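Local coordinates for inactivation-no-after-potential D protein (PDB 5F67), which probably serves as a scaffold of Drosophila phototransduction, its third PDZ domain, the part described here, binding the tail of the TRP channel, at residues 29-35 with 59-63; 71-77 with 100-106. One frame throughout, in Å; residues are numbered along the deposited sequence.

Contact 1 (29-35 with 59-63) lies near the edge of the PDZ domain, about 13 Å from the centre of the chain, whereas contact 2 (71-77 with 100-106) is about 3 Å from it; their own centres are about 14 Å apart. The join between them is direct, because strand 25-30 is the sheet neighbour of strand 99-105: Val-29 O lies 2.8 Å from Val-100 N, a probable hydrogen bond, and Val-29 CG2 packs 3.7 Å from Met-102 CE. Leu-35 CD2 likewise meets Val-100 CG2. The bound peptide is reached from contact 1, where the backbone of Leu-35 hydrogen-bonds to it and Phe-34 packs on an apolar side chain.

Contact 1 (29-35 with 59-63)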
loop_
_atom_site.group_PDB
_atom_site.type_symbol
_atom_site.label_atom_id
_atom_site.label_comp_id
_atom_site.label_asym_id
_atom_site.label_seq_id
_atom_site.Cartn_x
_atom_site.Cartn_y
_atom_site.Cartn_z
ATOM N N VAL A 29 -9.270 0.995 -2.769
ATOM C CA VAL A 29 -9.248 2.076 -1.791
ATOM C C VAL A 29 -9.402 3.426 -2.485
ATOM O O VAL A 29 -8.604 3.776 -3.357
ATOM C CB VAL A 29 -7.936 2.067 -1.001
ATOM C CG1 VAL A 29 -7.929 3.191 0.039
ATOM C CG2 VAL A 29 -7.733 0.702 -0.337
ATOM N N ARG A 30 -10.429 4.184 -2.110
ATOM C CA ARG A 30 -10.646 5.476 -2.751
ATOM C C ARG A 30 -9.714 6.535 -2.189
ATOM O O ARG A 30 -9.634 6.736 -0.967
ATOM C CB ARG A 30 -12.109 5.922 -2.607
ATOM C CG ARG A 30 -12.464 7.157 -3.456
ATOM C CD ARG A 30 -13.951 7.537 -3.327
ATOM N NE ARG A 30 -14.779 6.363 -3.616
ATOM C CZ ARG A 30 -15.216 6.025 -4.825
ATOM N NH1 ARG A 30 -14.952 6.795 -5.880
ATOM N NH2 ARG A 30 -15.927 4.911 -4.976
ATOM N N LYS A 31 -9.005 7.222 -3.085
ATOM C CA LYS A 31 -8.137 8.310 -2.657
ATOM C C LYS A 31 -9.008 9.527 -2.440
ATOM O O LYS A 31 -9.588 10.061 -3.386
ATOM C CB LYS A 31 -7.066 8.621 -3.706
ATOM C CG LYS A 31 -6.110 9.710 -3.245
ATOM C CD LYS A 31 -5.028 9.983 -4.278
ATOM C CE LYS A 31 -3.864 9.025 -4.130
ATOM N NZ LYS A 31 -2.771 9.458 -5.046
ATOM N N GLU A 32 -9.136 9.940 -1.184
ATOM C CA GLU A 32 -9.850 11.168 -0.865
ATOM C C GLU A 32 -8.858 12.019 -0.083
ATOM O O GLU A 32 -8.739 11.895 1.142
ATOM C CB GLU A 32 -11.128 10.857 -0.075
ATOM C CG GLU A 32 -12.046 9.859 -0.806
ATOM C CD GLU A 32 -13.351 9.580 -0.076
ATOM O OE1 GLU A 32 -13.319 9.254 1.134
ATOM O OE2 GLU A 32 -14.423 9.685 -0.715
ATOM N N GLY A 33 -8.100 12.836 -0.811
ATOM C CA GLY A 33 -6.973 13.543 -0.224
ATOM C C GLY A 33 -5.744 12.645 -0.239
ATOM O O GLY A 33 -4.683 13.012 -0.757
ATOM N N PHE A 34 -5.901 11.449 0.317
ATOM C CA PHE A 34 -4.817 10.489 0.425
ATOM C C PHE A 34 -5.488 9.128 0.530
ATOM O O PHE A 34 -6.714 9.052 0.774
ATOM C CB PHE A 34 -4.034 10.770 1.708
ATOM C CG PHE A 34 -4.929 11.092 2.870
ATOM C CD1 PHE A 34 -5.611 10.082 3.549
ATOM C CD2 PHE A 34 -5.135 12.417 3.253
ATOM C CE1 PHE A 34 -6.483 10.377 4.598
ATOM C CE2 PHE A 34 -6.003 12.722 4.298
ATOM C CZ PHE A 34 -6.680 11.693 4.971
ATOM N N LEU A 35 -4.708 8.062 0.363
ATOM C CA LEU A 35 -5.206 6.714 0.623
ATOM C C LEU A 35 -5.170 6.449 2.124
ATOM O O LEU A 35 -6.127 5.915 2.706
ATOM C CB LEU A 35 -4.357 5.669 -0.111
ATOM C CG LEU A 35 -4.362 5.794 -1.637
ATOM C CD1 LEU A 35 -3.234 4.948 -2.241
ATOM C CD2 LEU A 35 -5.720 5.374 -2.194
ATOM N N GLY A 59 -8.623 6.264 10.673
ATOM C CA GLY A 59 -9.826 6.781 10.045
ATOM C C GLY A 59 -9.779 6.857 8.526
ATOM O O GLY A 59 -10.772 7.220 7.895
ATOM N N SER A 60 -8.636 6.517 7.937
ATOM C CA SER A 60 -8.452 6.640 6.491
ATOM C C SER A 60 -9.152 5.509 5.729
ATOM O O SER A 60 -9.541 4.491 6.314
ATOM C CB SER A 60 -6.959 6.646 6.146
ATOM O OG SER A 60 -6.385 5.360 6.376
ATOM N N ASN A 61 -9.317 5.688 4.421
ATOM C CA ASN A 61 -9.936 4.657 3.590
ATOM C C ASN A 61 -9.080 3.395 3.506
ATOM O O ASN A 61 -9.615 2.291 3.367
ATOM C CB ASN A 61 -10.221 5.201 2.189
ATOM C CG ASN A 61 -11.285 6.280 2.195
ATOM O OD1 ASN A 61 -12.035 6.430 3.164
ATOM N ND2 ASN A 61 -11.363 7.033 1.105
ATOM N N ALA A 62 -7.755 3.545 3.581
ATOM C CA ALA A 62 -6.905 2.359 3.588
ATOM C C ALA A 62 -7.158 1.545 4.848
ATOM O O ALA A 62 -7.226 0.315 4.794
ATOM C CB ALA A 62 -5.428 2.730 3.481
ATOM N N GLU A 63 -7.295 2.221 5.986
ATOM C CA GLU A 63 -7.567 1.499 7.230
ATOM C C GLU A 63 -8.921 0.791 7.135
ATOM O O GLU A 63 -9.054 -0.383 7.503
ATOM C CB GLU A 63 -7.541 2.445 8.433
ATOM C CG GLU A 63 -7.693 1.728 9.773
ATOM C CD GLU A 63 -7.867 2.674 10.944
ATOM O OE1 GLU A 63 -7.161 2.492 11.961
ATOM O OE2 GLU A 63 -8.722 3.586 10.859
HETATM O O HOH W 1 -8.553 8.116 3.166
#
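Asn-61 sends both hydrogens of its ND2 amide group to the segment 29-35, one to backbone and one to side chain. ND2 lies 2.7 Å from Arg-30 O with a nearly straight N-H...O angle of 176°, and 3.0 Å from Glu-32 OE1. Both acceptors sit within 3° of the amide plane, which fixes the turn of the amide about its last torsion. Glu-32, in contrast, is met from above its carboxylate plane, and the two side chains cross at about a right angle. The amide gets there because CG of Asn-61 stands anti to its carbonyl carbon (chi1 -67°), beside the backbone N. An alanine here would lose both bonds and is likely to leave Arg-30 O and the Glu-32 carboxylate without this donor. Further along, Ala-62 N donates to Leu-35 O over 3.0 Å, and a water joins Asn-61 N to Phe-34 O.

The packing is lighter. Val-29 CG1 rests against the start of the helix, 3.6 Å from Ala-62 N, and Ser-60 CB comes to the edge of the Phe-34 ring, 4.1 Å from CE1. Ser-60 is the N-cap: its OG accepts from Glu-63 N at 3.3 Å and is also bonded to Arg-57 O. The bonds of Asn-61 and Ala-62 tie the start of helix 61-64 to the loop after strand 25-30, the place of the carboxylate-binding loop in the PDZ fold, where the Leu-35 backbone bonds the bound peptide.

Contact 2 (71-77 with 100-106); sequences DMLLAVN and VTMILLT
Leu-74 and Ala-75 both stand opposite Ile-103, a classic beta bulge in an otherwise regular antiparallel pair. Leu-74 N donates to Ile-103 O at 2.8 Å and Ile-103 N donates to Ala-75 O at 3.1 Å, so the register slips by one residue between Leu-73 and Ala-75. Before the bulge, Met-72 and Leu-105 form a hydrogen-bonded pair with bonds in both directions; beyond it, Val-76 and Met-102 form a non-hydrogen-bonded one. The axes of segments 72-76 and 100-105 approach to 4.7 Å, their N-to-C directions 155° apart.

The side chain of Ile-103 lies across the two bulge residues, its branches divided between them. With CG1 anti to the carbonyl carbon (chi1 -65°), the CG1-CD1 arm goes to Ala-75, CD1 lying 3.8 Å from Ala-75 CB, while CG2 meets Leu-74 CB. Leu-74 crosses Ile-103 at about a right angle and reaches on with CD1 to Leu-105 CB. On the other face, Leu-73 CD1 packs 3.8 Å from Leu-104 CD2 and also meets Met-102 CB. Polar side chains close both ends. Thr-106 OG1 donates to Asp-71 OD1 at 2.6 Å, coming from above the carboxylate plane. At the far end Asn-77 grips Thr-101 twice: its N donates to Thr-101 O, and its OD1 accepts from Thr-101 N at 2.9 Å.

Around this shell, helix 17-20 packs through Ile-17 on Leu-74, Ala-75 and Ile-103, and Val-27 lies behind Met-102 and Leu-104. Asp-71 OD2 makes a salt bridge with Arg-25 and accepts from Lys-68 N. These two adjacent strands, bulge included, form the centre of the four-stranded antiparallel sheet of the PDZ fold.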
loop_
_atom_site.group_PDB
_atom_site.type_symbol
_atom_site.label_atom_id
_atom_site.label_comp_id
_atom_site.label_asym_id
_atom_site.label_seq_id
_atom_site.Cartn_x
_atom_site.Cartn_y
_atom_site.Cartn_z
ATOM N N ASP A 71 2.077 -5.227 5.501
ATOM C CA ASP A 71 1.639 -5.903 4.271
ATOM C C ASP A 71 2.619 -5.617 3.141
ATOM O O ASP A 71 3.125 -4.493 3.033
ATOM C CB ASP A 71 0.269 -5.400 3.820
ATOM C CG ASP A 71 -0.876 -5.992 4.611
ATOM O OD1 ASP A 71 -0.636 -6.888 5.455
ATOM O OD2 ASP A 71 -2.031 -5.561 4.368
ATOM N N MET A 72 2.888 -6.609 2.295
ATOM C CA MET A 72 3.723 -6.353 1.115
ATOM C C MET A 72 2.836 -5.838 -0.007
ATOM O O MET A 72 1.772 -6.395 -0.259
ATOM C CB MET A 72 4.426 -7.635 0.667
ATOM C CG MET A 72 5.501 -7.439 -0.403
ATOM S SD MET A 72 6.187 -9.042 -0.902
ATOM C CE MET A 72 7.544 -8.476 -1.947
ATOM N N LEU A 73 3.267 -4.767 -0.667
ATOM C CA LEU A 73 2.513 -4.163 -1.762
ATOM C C LEU A 73 2.999 -4.740 -3.086
ATOM O O LEU A 73 4.164 -4.537 -3.476
ATOM C CB LEU A 73 2.701 -2.635 -1.746
ATOM C CG LEU A 73 2.033 -1.896 -2.905
ATOM C CD1 LEU A 73 0.516 -2.030 -2.844
ATOM C CD2 LEU A 73 2.446 -0.422 -2.902
ATOM N N LEU A 74 2.117 -5.473 -3.766
ATOM C CA LEU A 74 2.511 -6.243 -4.945
ATOM C C LEU A 74 2.074 -5.608 -6.271
ATOM O O LEU A 74 2.698 -5.842 -7.306
ATOM C CB LEU A 74 1.973 -7.671 -4.835
ATOM C CG LEU A 74 2.437 -8.399 -3.567
ATOM C CD1 LEU A 74 1.688 -9.715 -3.396
ATOM C CD2 LEU A 74 3.922 -8.660 -3.630
ATOM N N ALA A 75 1.014 -4.809 -6.244
ATOM C CA ALA A 75 0.610 -4.048 -7.431
ATOM C C ALA A 75 -0.203 -2.820 -7.066
ATOM O O ALA A 75 -0.885 -2.802 -6.040
ATOM C CB ALA A 75 -0.184 -4.927 -8.385
ATOM N N VAL A 76 -0.127 -1.801 -7.918
ATOM C CA VAL A 76 -0.978 -0.616 -7.809
ATOM C C VAL A 76 -1.701 -0.494 -9.140
ATOM O O VAL A 76 -1.056 -0.255 -10.168
ATOM C CB VAL A 76 -0.144 0.641 -7.566
ATOM C CG1 VAL A 76 -1.052 1.887 -7.521
ATOM C CG2 VAL A 76 0.636 0.502 -6.265
ATOM N N ASN A 77 -3.025 -0.649 -9.122
ATOM C CA ASN A 77 -3.793 -0.760 -10.364
ATOM C C ASN A 77 -3.149 -1.817 -11.253
ATOM O O ASN A 77 -2.892 -2.922 -10.779
ATOM C CB ASN A 77 -3.960 0.596 -11.067
ATOM C CG ASN A 77 -4.877 1.538 -10.297
ATOM O OD1 ASN A 77 -5.801 1.098 -9.610
ATOM N ND2 ASN A 77 -4.623 2.839 -10.399
ATOM N N VAL A 100 -8.252 3.198 -6.077
ATOM C CA VAL A 100 -6.937 2.649 -6.365
ATOM C C VAL A 100 -6.938 1.189 -5.954
ATOM O O VAL A 100 -7.256 0.854 -4.809
ATOM C CB VAL A 100 -5.832 3.415 -5.609
ATOM C CG1 VAL A 100 -4.440 2.876 -5.995
ATOM C CG2 VAL A 100 -5.925 4.913 -5.900
ATOM N N THR A 101 -6.621 0.323 -6.911
ATOM C CA THR A 101 -6.596 -1.110 -6.682
ATOM C C THR A 101 -5.207 -1.452 -6.167
ATOM O O THR A 101 -4.202 -1.097 -6.792
ATOM C CB THR A 101 -6.802 -1.873 -7.992
ATOM O OG1 THR A 101 -8.036 -1.470 -8.597
ATOM C CG2 THR A 101 -6.819 -3.391 -7.739
ATOM N N MET A 102 -5.132 -2.126 -5.026
ATOM C CA MET A 102 -3.835 -2.575 -4.547
ATOM C C MET A 102 -3.884 -4.072 -4.276
ATOM O O MET A 102 -4.878 -4.582 -3.765
ATOM C CB MET A 102 -3.454 -1.829 -3.270
ATOM C CG MET A 102 -3.225 -0.332 -3.496
ATOM S SD MET A 102 -2.602 0.485 -2.016
ATOM C CE MET A 102 -4.085 0.582 -1.012
ATOM N N ILE A 103 -2.809 -4.768 -4.629
ATOM C CA ILE A 103 -2.703 -6.170 -4.278
ATOM C C ILE A 103 -1.742 -6.219 -3.117
ATOM O O ILE A 103 -0.613 -5.717 -3.204
ATOM C CB ILE A 103 -2.152 -7.024 -5.429
ATOM C CG1 ILE A 103 -3.148 -7.019 -6.597
ATOM C CG2 ILE A 103 -1.942 -8.455 -4.960
ATOM C CD1 ILE A 103 -2.672 -7.796 -7.810
ATOM N N LEU A 104 -2.201 -6.813 -2.022
ATOM C CA LEU A 104 -1.451 -6.814 -0.773
ATOM C C LEU A 104 -1.277 -8.227 -0.253
ATOM O O LEU A 104 -2.141 -9.073 -0.442
ATOM C CB LEU A 104 -2.204 -5.998 0.279
ATOM C CG LEU A 104 -2.342 -4.494 0.034
ATOM C CD1 LEU A 104 -3.366 -3.892 0.999
ATOM C CD2 LEU A 104 -0.988 -3.790 0.161
ATOM N N LEU A 105 -0.171 -8.472 0.439
ATOM C CA LEU A 105 0.063 -9.779 1.049
ATOM C C LEU A 105 0.369 -9.595 2.529
ATOM O O LEU A 105 1.359 -8.946 2.897
ATOM C CB LEU A 105 1.235 -10.493 0.366
ATOM C CG LEU A 105 1.662 -11.827 0.993
ATOM C CD1 LEU A 105 0.583 -12.899 0.825
ATOM C CD2 LEU A 105 2.962 -12.299 0.381
ATOM N N THR A 106 -0.490 -10.137 3.385
ATOM C CA THR A 106 -0.241 -10.081 4.823
ATOM C C THR A 106 0.579 -11.302 5.184
ATOM O O THR A 106 0.208 -12.429 4.837
ATOM C CB THR A 106 -1.561 -10.076 5.636
ATOM O OG1 THR A 106 -2.298 -8.885 5.343
ATOM C CG2 THR A 106 -1.275 -10.106 7.132
#